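Local coordinates for phage-like element PBSX protein XepA (Bacillus subtilis, PDB 6IA5), which is a prophage lytic-cassette protein that forms pentamers and probably binds the cytoplasmic membrane, although it does not seem to take part in host cell lysis, at the interface of chains A and B. Sequence-based numbering; all coordinates share one arbitrary frame. Chains: chain A/B, Phage-like element PBSX protein XepA.

Contact 1: the interface of chains A and B. Residues chain A 202, 204, 233, 246-248; chain B 220, 226, 256.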
# COMPACT_ATOMS: atom_id res chain seq x y z
N LEU A 202 -1.27 18.15 31.43
CA LEU A 202 -0.45 18.54 32.56
C LEU A 202 -0.17 20.03 32.46
O LEU A 202 0.30 20.50 31.41
CB LEU A 202 0.86 17.74 32.54
CG LEU A 202 1.76 18.01 33.75
CD1 LEU A 202 1.13 17.44 35.03
CD2 LEU A 202 3.16 17.38 33.54
N GLU A 204 1.62 23.43 34.18
CA GLU A 204 2.60 23.98 35.10
C GLU A 204 2.29 25.45 35.36
O GLU A 204 2.02 26.20 34.42
CB GLU A 204 4.02 23.82 34.55
CG GLU A 204 5.06 23.97 35.65
CD GLU A 204 6.52 24.00 35.23
OE1 GLU A 204 6.80 23.55 34.07
OE2 GLU A 204 7.36 24.45 36.08
N THR A 233 0.93 17.21 41.27
CA THR A 233 1.87 16.10 41.15
C THR A 233 2.58 15.82 42.48
O THR A 233 2.90 14.66 42.75
CB THR A 233 2.88 16.28 40.01
OG1 THR A 233 3.77 17.35 40.37
CG2 THR A 233 2.25 16.53 38.65
N ALA A 246 5.08 27.07 41.10
CA ALA A 246 6.10 26.03 41.11
C ALA A 246 5.42 24.69 41.38
O ALA A 246 5.85 23.91 42.23
CB ALA A 246 7.21 26.35 42.10
N GLU A 247 4.34 24.44 40.64
CA GLU A 247 3.59 23.21 40.81
C GLU A 247 2.99 22.83 39.46
O GLU A 247 2.91 23.66 38.55
CB GLU A 247 2.55 23.36 41.93
CG GLU A 247 1.60 24.50 41.71
CD GLU A 247 0.60 24.81 42.82
OE1 GLU A 247 0.89 24.62 44.02
OE2 GLU A 247 -0.49 25.25 42.45
N ALA A 248 2.57 21.57 39.35
CA ALA A 248 1.94 21.08 38.14
C ALA A 248 0.68 20.31 38.51
O ALA A 248 0.67 19.59 39.49
CB ALA A 248 2.92 20.21 37.37
N SER B 220 8.33 19.74 33.19
CA SER B 220 7.31 20.10 32.23
C SER B 220 7.85 21.23 31.35
O SER B 220 9.03 21.25 31.03
CB SER B 220 6.03 20.48 32.97
OG SER B 220 4.95 20.70 32.03
N LEU B 226 9.92 19.37 39.14
CA LEU B 226 8.67 19.27 39.89
C LEU B 226 8.63 17.90 40.56
O LEU B 226 8.92 16.89 39.92
CB LEU B 226 7.51 19.38 38.91
CG LEU B 226 7.42 20.72 38.16
CD1 LEU B 226 6.81 20.53 36.77
CD2 LEU B 226 6.67 21.77 38.98
N PHE B 256 4.68 14.79 30.96
CA PHE B 256 5.98 15.32 31.34
C PHE B 256 6.92 15.32 30.14
O PHE B 256 6.74 14.54 29.20
CB PHE B 256 6.59 14.54 32.51
CG PHE B 256 5.99 14.87 33.85
CD1 PHE B 256 6.43 15.96 34.56
CD2 PHE B 256 4.99 14.08 34.41
CE1 PHE B 256 5.90 16.27 35.81
CE2 PHE B 256 4.48 14.36 35.67
CZ PHE B 256 4.93 15.46 36.37
O HOH W 1 9.08 22.11 34.46

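Contact 2: the interface of chains A and B. Residues chain A 10-12; chain B 4, 6-8.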
# COMPACT_ATOMS: atom_id res chain seq x y z
N LEU A 10 7.30 -17.42 -43.63
CA LEU A 10 6.59 -16.82 -44.74
C LEU A 10 5.11 -16.96 -44.44
O LEU A 10 4.70 -17.98 -43.89
CB LEU A 10 6.94 -17.58 -46.03
CG LEU A 10 8.19 -17.24 -46.84
CD1 LEU A 10 9.32 -16.58 -46.06
CD2 LEU A 10 8.70 -18.45 -47.62
N ASP A 11 4.31 -15.95 -44.81
CA ASP A 11 2.86 -16.08 -44.70
C ASP A 11 2.34 -16.95 -45.86
O ASP A 11 3.10 -17.47 -46.66
CB ASP A 11 2.16 -14.72 -44.60
CG ASP A 11 1.94 -14.01 -45.93
OD1 ASP A 11 2.60 -14.38 -46.92
OD2 ASP A 11 1.10 -13.08 -45.96
N LYS A 12 1.00 -17.06 -45.94
CA LYS A 12 0.31 -17.90 -46.90
C LYS A 12 0.70 -17.49 -48.33
O LYS A 12 0.81 -18.35 -49.19
CB LYS A 12 -1.20 -17.71 -46.68
CG LYS A 12 -2.12 -18.82 -47.16
CD LYS A 12 -3.48 -18.70 -46.49
CE LYS A 12 -4.66 -19.14 -47.33
NZ LYS A 12 -4.61 -20.60 -47.58
N TYR B 4 2.95 -20.53 -43.74
CA TYR B 4 2.07 -20.82 -42.62
C TYR B 4 0.63 -20.51 -43.01
O TYR B 4 0.37 -20.09 -44.13
CB TYR B 4 2.50 -20.01 -41.39
CG TYR B 4 3.74 -20.53 -40.72
CD1 TYR B 4 4.99 -20.30 -41.28
CD2 TYR B 4 3.66 -21.24 -39.53
CE1 TYR B 4 6.14 -20.78 -40.68
CE2 TYR B 4 4.81 -21.73 -38.92
CZ TYR B 4 6.05 -21.48 -39.49
OH TYR B 4 7.20 -21.94 -38.91
N TYR B 6 -1.31 -18.13 -41.56
CA TYR B 6 -1.72 -16.73 -41.46
C TYR B 6 -1.38 -16.04 -42.78
O TYR B 6 -0.48 -16.47 -43.51
CB TYR B 6 -1.05 -16.03 -40.27
CG TYR B 6 0.46 -16.01 -40.39
CD1 TYR B 6 1.10 -15.01 -41.11
CD2 TYR B 6 1.24 -17.00 -39.81
CE1 TYR B 6 2.48 -14.99 -41.23
CE2 TYR B 6 2.61 -17.00 -39.95
CZ TYR B 6 3.24 -16.01 -40.69
OH TYR B 6 4.59 -16.00 -40.84
N GLU B 7 -2.07 -14.93 -43.05
CA GLU B 7 -1.78 -14.14 -44.23
C GLU B 7 -1.78 -12.67 -43.84
O GLU B 7 -2.74 -12.18 -43.25
CB GLU B 7 -2.85 -14.40 -45.30
CG GLU B 7 -2.46 -13.89 -46.68
CD GLU B 7 -3.35 -14.42 -47.81
OE1 GLU B 7 -4.29 -15.19 -47.53
OE2 GLU B 7 -3.09 -14.06 -48.98
N PHE B 8 -0.72 -11.95 -44.21
CA PHE B 8 -0.67 -10.53 -43.93
C PHE B 8 -1.75 -9.80 -44.73
O PHE B 8 -1.88 -10.05 -45.93
CB PHE B 8 0.71 -9.95 -44.24
CG PHE B 8 1.81 -10.50 -43.38
CD1 PHE B 8 1.62 -10.70 -42.01
CD2 PHE B 8 3.05 -10.82 -43.93
CE1 PHE B 8 2.64 -11.21 -41.22
CE2 PHE B 8 4.08 -11.31 -43.13
CZ PHE B 8 3.87 -11.51 -41.77
O HOH W 2 0.05 -11.20 -47.50

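Contact 3: the interface of chains A and B. Residues chain A 146-147; chain B 148-149, 151-152.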
# COMPACT_ATOMS: atom_id res chain seq x y z
N VAL A 146 1.31 3.68 -17.36
CA VAL A 146 0.55 2.45 -17.24
C VAL A 146 -0.60 2.65 -16.26
O VAL A 146 -0.53 3.49 -15.36
CB VAL A 146 1.44 1.24 -16.86
CG1 VAL A 146 2.55 1.03 -17.90
CG2 VAL A 146 2.03 1.38 -15.46
N ARG A 147 -1.65 1.86 -16.46
CA ARG A 147 -2.79 1.79 -15.57
C ARG A 147 -2.82 0.38 -14.99
O ARG A 147 -2.98 -0.60 -15.73
CB ARG A 147 -4.09 2.06 -16.33
CG ARG A 147 -5.34 2.06 -15.44
CD ARG A 147 -5.46 3.32 -14.60
NE ARG A 147 -5.55 4.50 -15.46
CZ ARG A 147 -6.67 5.17 -15.76
NH1 ARG A 147 -7.82 4.88 -15.16
NH2 ARG A 147 -6.64 6.11 -16.69
N VAL B 148 2.90 4.84 -12.97
CA VAL B 148 1.58 4.34 -12.64
C VAL B 148 0.61 5.52 -12.54
O VAL B 148 0.92 6.51 -11.89
CB VAL B 148 1.60 3.52 -11.33
CG1 VAL B 148 0.17 3.15 -10.92
CG2 VAL B 148 2.45 2.27 -11.50
N ASN B 149 -0.54 5.41 -13.22
CA ASN B 149 -1.52 6.47 -13.27
C ASN B 149 -2.00 6.82 -11.86
O ASN B 149 -2.42 5.94 -11.12
CB ASN B 149 -2.70 6.11 -14.17
CG ASN B 149 -3.61 7.31 -14.39
OD1 ASN B 149 -4.19 7.82 -13.44
ND2 ASN B 149 -3.72 7.81 -15.60
N LYS B 151 -4.55 8.77 -11.05
CA LYS B 151 -5.97 9.10 -10.99
C LYS B 151 -6.68 8.20 -9.98
O LYS B 151 -7.41 8.70 -9.12
CB LYS B 151 -6.66 9.01 -12.37
CG LYS B 151 -8.14 8.70 -12.32
CD LYS B 151 -8.89 8.42 -13.60
CE LYS B 151 -10.29 7.94 -13.28
NZ LYS B 151 -11.31 8.29 -14.31
N THR B 152 -6.51 6.89 -10.11
CA THR B 152 -7.29 5.97 -9.30
C THR B 152 -6.39 5.33 -8.25
O THR B 152 -5.31 4.84 -8.56
CB THR B 152 -8.11 4.99 -10.15
OG1 THR B 152 -7.53 4.98 -11.46
CG2 THR B 152 -9.57 5.36 -10.23
O HOH W 3 -10.22 6.39 -16.09

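Contact 1: the interface of chains A and B
A:Leu202 lays its CD2 methyl over the centre of the B:Phe256 ring face, 3.6 Å from the centroid, in a CH-pi contact. The leucine CG stands anti to the backbone N (chi1 -176°), which carries the methyl out from strand 200-207 toward the ring. At the far end of the same ring, A:Thr233 arrives from the opposite direction and sets its CG2 methyl 3.7 Å from B:Phe256 CZ. A second apolar group is built on B:Leu226, the residue with the most surface hidden in this patch. Its two methyls part over chain A: CD1 lies 3.8 Å from A:Glu204 CD and 3.9 Å from A:Ala248 CB, while CD2 rests 3.9 Å from A:Glu247 CA, against the start of strand 247-252. The extended A:Glu204 chain lies across B:Leu226, with CG and the carboxylate carbon against the CD1 methyl.

A water provides one polar link. A:Glu204 OE1 holds it at 2.7 Å, and the same water lies 2.8 Å from the backbone N of B:Ser220. The carboxylate oxygen also packs against the CB of B:Ser220, so that loop is approached by direct and water-mediated contact together. The patch joins neighbouring subunits of the pentamer through the C-terminal part of the chain, with strands and loop residues of chain A meeting loop residues and a short strand of chain B through methyl-on-ring and methyl-on-backbone packing.

Contact 2: the interface of chains A and B
Two loop segments, A:Leu10 to A:Lys12 and B:Tyr4 to B:Phe8, are tied through their backbones: B:Tyr4 N donates to A:Leu10 O at 3.1 Å, and A:Lys12 N donates to B:Tyr6 O at 2.9 Å. Between these links, A:Asp11 turns its carboxylate into chain B and has more surface hidden than any other residue of the patch. Its CG sits between the backbone N and the carbonyl carbon (chi1 82°), a turn that brings OD2 to the backbone N of B:Phe8. This bond, 2.8 Å from N to OD2 and fairly straight at 163°, uses the anti lone pair. A water 2.6 Å from A:Asp11 OD2 also lies 2.7 Å from B:Phe8 O, so both backbone polar atoms of B:Phe8 are linked to one carboxylate oxygen.

The aspartate lies against two aromatic rings. Its CB comes 3.4 Å from B:Tyr6 CE1 and also stands over the rim of one face of the B:Phe8 ring, with carboxylate and ring planes 28° apart. A:Leu10 O meets the B:Tyr4 ring at its edge, in plane, 3.5 Å from CD1. A:Lys12 and B:Glu7 pack through their aliphatic parts without a salt bridge; the carboxylates of A:Asp11 and B:Glu7 also come near each other, and the lysine may offset some of this negative charge. The site fastens the N-terminal segments of adjacent subunits together, with the aspartate anchored on the backbone of B:Phe8.

Contact 3: the interface of chains A and B
The carbonyl oxygen of A:Val146 accepts the backbone N of B:Asn149 at 2.9 Å. This bond belongs to a parallel beta bridge between A:Val146 and B:Val148, whose CG2 methyls come within 4.1 Å of each other. A:Arg147 then runs alongside B:Asn149, both side chains pointing the same way. Bends at chi2 (75°) and chi3 (61°) fold the arginine along its neighbour, placing NE 3.5 Å from B:Asn149 CB. The guanidinium and amide planes are inclined by 47°, with the amide OD1 above the rim of one guanidinium face; the contact is packing rather than a hydrogen bond. Within chain B, that OD1 takes the backbone N of the poorly ordered B:Lys151, which may help fix the amide's rotation. A water in the guanidinium plane, 3.0 Å from A:Arg147 NH1 and 2.8 Å from B:Lys151 NZ, may ease the approach of the like charges, a tentative link given the disorder of the lysine. B:Thr152, also poorly ordered, crosses the arginine side chain at about a right angle. The site lies in the middle stretch of the elongated subunit, where strand 144-148 of chain A pairs with the end of the same strand in chain B and the loop leading toward strand 154-158.

The centres of contact 1 and contact 2 lie about 89 Å apart, measured between their C-alpha atoms; contact 3 falls between them, about 53 Å from contact 1 and 38 Å from contact 2. Neighbouring subunits therefore touch at points spread over much of the length of the molecule. The contacts share no residues: contact 1 uses strands and loops late in the sequence, contact 2 the N-terminal segment, and contact 3 strand 144-148 and the loop after it. In each, chains A and B offer different residues, and the interface lacks exact two-fold symmetry, as expected where such interfaces repeat to close a ring of five.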